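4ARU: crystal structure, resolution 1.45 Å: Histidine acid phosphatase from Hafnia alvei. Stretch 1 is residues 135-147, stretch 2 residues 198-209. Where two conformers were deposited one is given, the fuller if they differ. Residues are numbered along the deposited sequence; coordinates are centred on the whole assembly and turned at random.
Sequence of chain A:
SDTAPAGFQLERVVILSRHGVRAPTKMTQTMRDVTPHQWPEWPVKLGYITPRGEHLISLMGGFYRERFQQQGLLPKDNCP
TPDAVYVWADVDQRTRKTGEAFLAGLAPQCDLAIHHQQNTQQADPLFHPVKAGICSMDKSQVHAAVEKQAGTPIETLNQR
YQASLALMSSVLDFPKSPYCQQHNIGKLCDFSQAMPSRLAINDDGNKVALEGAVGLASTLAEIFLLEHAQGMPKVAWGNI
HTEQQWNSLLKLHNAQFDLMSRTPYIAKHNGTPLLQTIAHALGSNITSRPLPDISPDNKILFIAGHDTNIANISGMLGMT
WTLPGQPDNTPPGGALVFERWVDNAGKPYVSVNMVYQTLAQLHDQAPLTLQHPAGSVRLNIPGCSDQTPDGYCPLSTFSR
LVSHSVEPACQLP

Stretch 1 (135-147) CSMDKSQVHAAVE
Stretch 2 (198-209) RLAINDDGNKVA

A helix, 139-147, lies over a β-hairpin whose strands are 198-201 and 208-209, running nearly antiparallel to the first strand (156°) with axes 9.8 Å apart. The register is set by CA pairs: Lys139 to Gly205 at 5.1 Å, Ser136 to Asn206 at 6.3 Å, His143 to Leu199 at 7.1 Å. Together the stretches bury 595 Å².

The hairpin pairs through Ala200 N to Ala209 O and Ala209 N to Ala200 O, both 2.9 Å. In its turn, Asn202 (chi1 p) curls OD1 back to accept from Gly205 N and Lys207 N, each 3.0 Å. Gly205, at phi/psi 92/7, needs to be glycine: a CB would jam against the preceding carbonyl and lie 2.9 Å from Met137 O. Its bareness lets Lys139 CG approach Gly205 CA to 3.7 Å.

Lys139 (m, t, p, t) bends along the turn, and its NZ donates to Ile201 O (3.1 Å) and Asn202 O (2.8 Å), satisfying carbonyls with a charge while its methylenes pack. Before the helix, extended Ser136 (t) accepts at OG from Asn206 ND2 (2.7 Å, chi1 m), and a water bridges Asn206 OD1 and Cys135 O, 2.8 Å from each. Asp138 (t) caps the helix, its OD1 accepting from Gln141 N at 3.0 Å.

Branched aliphatics fill the middle. Val142 (t) points toward the hairpin, its CG1 3.7 Å from Ile201 CD1, 4.1 Å from Val208 CG1 and 4.2 Å from Leu199 CD2. One turn on, Val146 (t) sets CB 3.9 Å from Leu199 CD2; Leu199 is t, p. Ile201 (m, t) extends CD1 over one face of the His143 ring, 3.7 Å from its centroid. Met137 (m, t, m) folds CE to 4.2 Å from Val208 CG2. The price is two buried, unpartnered polar atoms, Met137 N and Gly205 O.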

# COMPACT_ATOMS: atom_id res chain seq x y z
N CYS A 135 -21.15 2.80 0.72
CA CYS A 135 -21.64 1.70 1.50
C CYS A 135 -21.17 1.85 2.94
O CYS A 135 -20.26 2.62 3.25
CB CYS A 135 -21.17 0.38 0.91
SG CYS A 135 -19.38 0.12 0.93
N SER A 136 -21.78 1.07 3.83
CA SER A 136 -21.43 1.18 5.24
C SER A 136 -21.20 -0.20 5.82
O SER A 136 -21.73 -1.17 5.30
CB SER A 136 -22.55 1.85 6.01
OG SER A 136 -22.05 2.15 7.31
N MET A 137 -20.44 -0.27 6.89
CA MET A 137 -20.19 -1.53 7.58
C MET A 137 -21.08 -1.59 8.82
O MET A 137 -21.55 -0.57 9.32
CB MET A 137 -18.75 -1.60 7.99
CG MET A 137 -17.81 -1.70 6.78
SD MET A 137 -16.13 -2.02 7.25
CE MET A 137 -15.63 -0.49 7.98
N ASP A 138 -21.36 -2.82 9.23
CA ASP A 138 -22.15 -3.08 10.44
C ASP A 138 -21.15 -3.24 11.58
O ASP A 138 -20.25 -4.06 11.51
CB ASP A 138 -23.01 -4.32 10.25
CG ASP A 138 -23.72 -4.73 11.52
OD1 ASP A 138 -23.07 -5.35 12.38
OD2 ASP A 138 -24.93 -4.43 11.65
N LYS A 139 -21.31 -2.43 12.63
CA LYS A 139 -20.36 -2.34 13.73
C LYS A 139 -20.14 -3.70 14.40
O LYS A 139 -19.02 -4.09 14.68
CB LYS A 139 -20.83 -1.33 14.78
CG LYS A 139 -20.96 0.11 14.32
CD LYS A 139 -21.28 1.02 15.51
CE LYS A 139 -20.16 0.90 16.56
NZ LYS A 139 -19.89 2.10 17.43
N SER A 140 -21.24 -4.43 14.66
CA SER A 140 -21.06 -5.74 15.30
C SER A 140 -20.26 -6.69 14.39
O SER A 140 -19.40 -7.49 14.87
CB SER A 140 -22.39 -6.36 15.70
OG SER A 140 -23.12 -6.76 14.56
N GLN A 141 -20.50 -6.62 13.09
CA GLN A 141 -19.78 -7.45 12.16
C GLN A 141 -18.29 -7.09 12.08
O GLN A 141 -17.45 -7.96 11.93
CB GLN A 141 -20.47 -7.48 10.79
CG GLN A 141 -21.83 -8.12 10.85
CD GLN A 141 -22.45 -8.27 9.47
OE1 GLN A 141 -21.83 -8.76 8.52
NE2 GLN A 141 -23.69 -7.87 9.35
N VAL A 142 -17.96 -5.81 12.15
CA VAL A 142 -16.57 -5.40 12.21
C VAL A 142 -15.87 -6.02 13.40
O VAL A 142 -14.78 -6.56 13.29
CB VAL A 142 -16.42 -3.84 12.24
CG1 VAL A 142 -14.96 -3.47 12.38
CG2 VAL A 142 -17.07 -3.25 10.97
N HIS A 143 -16.47 -5.85 14.57
CA HIS A 143 -15.83 -6.38 15.79
C HIS A 143 -15.59 -7.92 15.64
O HIS A 143 -14.49 -8.41 15.92
CB HIS A 143 -16.76 -6.14 16.99
CG HIS A 143 -16.76 -4.73 17.51
ND1 HIS A 143 -15.67 -4.19 18.16
CD2 HIS A 143 -17.69 -3.75 17.46
CE1 HIS A 143 -15.96 -2.95 18.55
NE2 HIS A 143 -17.17 -2.65 18.11
N ALA A 144 -16.59 -8.64 15.14
CA ALA A 144 -16.46 -10.08 15.00
C ALA A 144 -15.45 -10.45 13.94
O ALA A 144 -14.66 -11.37 14.14
CB ALA A 144 -17.81 -10.70 14.68
N ALA A 145 -15.41 -9.71 12.84
CA ALA A 145 -14.48 -10.02 11.76
C ALA A 145 -13.02 -9.79 12.18
O ALA A 145 -12.12 -10.56 11.84
CB ALA A 145 -14.83 -9.21 10.52
N VAL A 146 -12.76 -8.71 12.92
CA VAL A 146 -11.42 -8.41 13.38
C VAL A 146 -10.97 -9.48 14.38
O VAL A 146 -9.82 -9.95 14.32
CB VAL A 146 -11.33 -6.98 13.94
CG1 VAL A 146 -9.99 -6.75 14.62
CG2 VAL A 146 -11.54 -5.96 12.82
N GLU A 147 -11.87 -9.90 15.26
CA GLU A 147 -11.52 -10.97 16.21
C GLU A 147 -11.18 -12.25 15.47
O GLU A 147 -10.19 -12.93 15.81
CB GLU A 147 -12.63 -11.19 17.22
CG GLU A 147 -12.26 -12.32 18.17
CD GLU A 147 -13.13 -12.43 19.40
OE1 GLU A 147 -13.72 -11.41 19.83
OE2 GLU A 147 -13.21 -13.55 19.97
N ARG A 198 -7.70 -2.32 22.07
CA ARG A 198 -9.12 -2.46 21.88
C ARG A 198 -9.50 -1.92 20.52
O ARG A 198 -8.79 -1.10 19.93
CB ARG A 198 -9.96 -1.80 22.98
CG ARG A 198 -10.10 -0.33 22.80
CD ARG A 198 -10.82 0.33 23.93
NE ARG A 198 -10.88 1.78 23.69
CZ ARG A 198 -11.89 2.41 23.07
NH1 ARG A 198 -12.92 1.78 22.58
NH2 ARG A 198 -11.84 3.72 22.92
N LEU A 199 -10.61 -2.37 20.01
CA LEU A 199 -11.12 -1.91 18.75
C LEU A 199 -12.18 -0.83 19.04
O LEU A 199 -13.14 -1.06 19.76
CB LEU A 199 -11.73 -3.09 17.98
CG LEU A 199 -12.21 -2.85 16.56
CD1 LEU A 199 -11.06 -2.43 15.71
CD2 LEU A 199 -12.86 -4.08 15.96
N ALA A 200 -11.98 0.37 18.47
CA ALA A 200 -12.87 1.50 18.66
C ALA A 200 -13.56 1.84 17.35
O ALA A 200 -12.90 1.91 16.33
CB ALA A 200 -12.06 2.69 19.16
N ILE A 201 -14.88 1.99 17.38
CA ILE A 201 -15.65 2.34 16.20
C ILE A 201 -16.58 3.49 16.51
O ILE A 201 -17.15 3.55 17.59
CB ILE A 201 -16.47 1.13 15.69
CG1 ILE A 201 -15.58 -0.11 15.62
CG2 ILE A 201 -17.12 1.47 14.36
CD1 ILE A 201 -16.29 -1.33 15.06
N ASN A 202 -16.76 4.40 15.55
CA ASN A 202 -17.73 5.49 15.72
C ASN A 202 -19.17 4.99 15.56
O ASN A 202 -19.41 3.81 15.31
CB ASN A 202 -17.42 6.64 14.78
CG ASN A 202 -17.78 6.34 13.33
OD1 ASN A 202 -17.91 5.18 12.94
ND2 ASN A 202 -17.94 7.39 12.54
N ASP A 203 -20.13 5.87 15.75
CA ASP A 203 -21.52 5.43 15.82
C ASP A 203 -22.01 4.84 14.48
O ASP A 203 -22.72 3.83 14.47
CB ASP A 203 -22.45 6.55 16.31
CG ASP A 203 -22.37 7.81 15.44
OD1 ASP A 203 -21.32 8.03 14.77
OD2 ASP A 203 -23.38 8.57 15.43
N ASP A 204 -21.58 5.44 13.37
CA ASP A 204 -22.03 5.03 12.03
C ASP A 204 -21.36 3.71 11.59
O ASP A 204 -21.92 2.97 10.76
CB ASP A 204 -21.72 6.14 11.00
CG ASP A 204 -22.30 7.51 11.38
OD1 ASP A 204 -23.40 7.58 11.97
OD2 ASP A 204 -21.65 8.55 11.07
N GLY A 205 -20.18 3.43 12.13
CA GLY A 205 -19.41 2.24 11.75
C GLY A 205 -18.44 2.52 10.62
O GLY A 205 -17.79 1.60 10.12
N ASN A 206 -18.31 3.80 10.25
CA ASN A 206 -17.48 4.20 9.11
C ASN A 206 -16.09 4.73 9.53
O ASN A 206 -15.29 5.11 8.68
CB ASN A 206 -18.27 5.17 8.20
CG ASN A 206 -19.55 4.54 7.65
OD1 ASN A 206 -20.45 5.25 7.19
ND2 ASN A 206 -19.65 3.20 7.71
N LYS A 207 -15.81 4.72 10.84
CA LYS A 207 -14.49 5.07 11.35
C LYS A 207 -14.08 4.03 12.40
O LYS A 207 -14.74 3.89 13.42
CB LYS A 207 -14.45 6.49 11.93
CG LYS A 207 -14.42 7.60 10.87
CD LYS A 207 -13.22 7.43 9.93
CE LYS A 207 -13.29 8.33 8.69
NZ LYS A 207 -12.31 7.92 7.63
N VAL A 208 -12.99 3.33 12.13
CA VAL A 208 -12.55 2.19 12.94
C VAL A 208 -11.09 2.36 13.28
O VAL A 208 -10.28 2.78 12.44
CB VAL A 208 -12.80 0.88 12.13
CG1 VAL A 208 -12.34 -0.35 12.87
CG2 VAL A 208 -14.26 0.72 11.73
N ALA A 209 -10.69 2.04 14.51
CA ALA A 209 -9.30 2.12 14.84
C ALA A 209 -8.90 1.05 15.84
O ALA A 209 -9.69 0.72 16.75
CB ALA A 209 -8.97 3.50 15.40
O HOH W 1 -20.77 5.15 4.40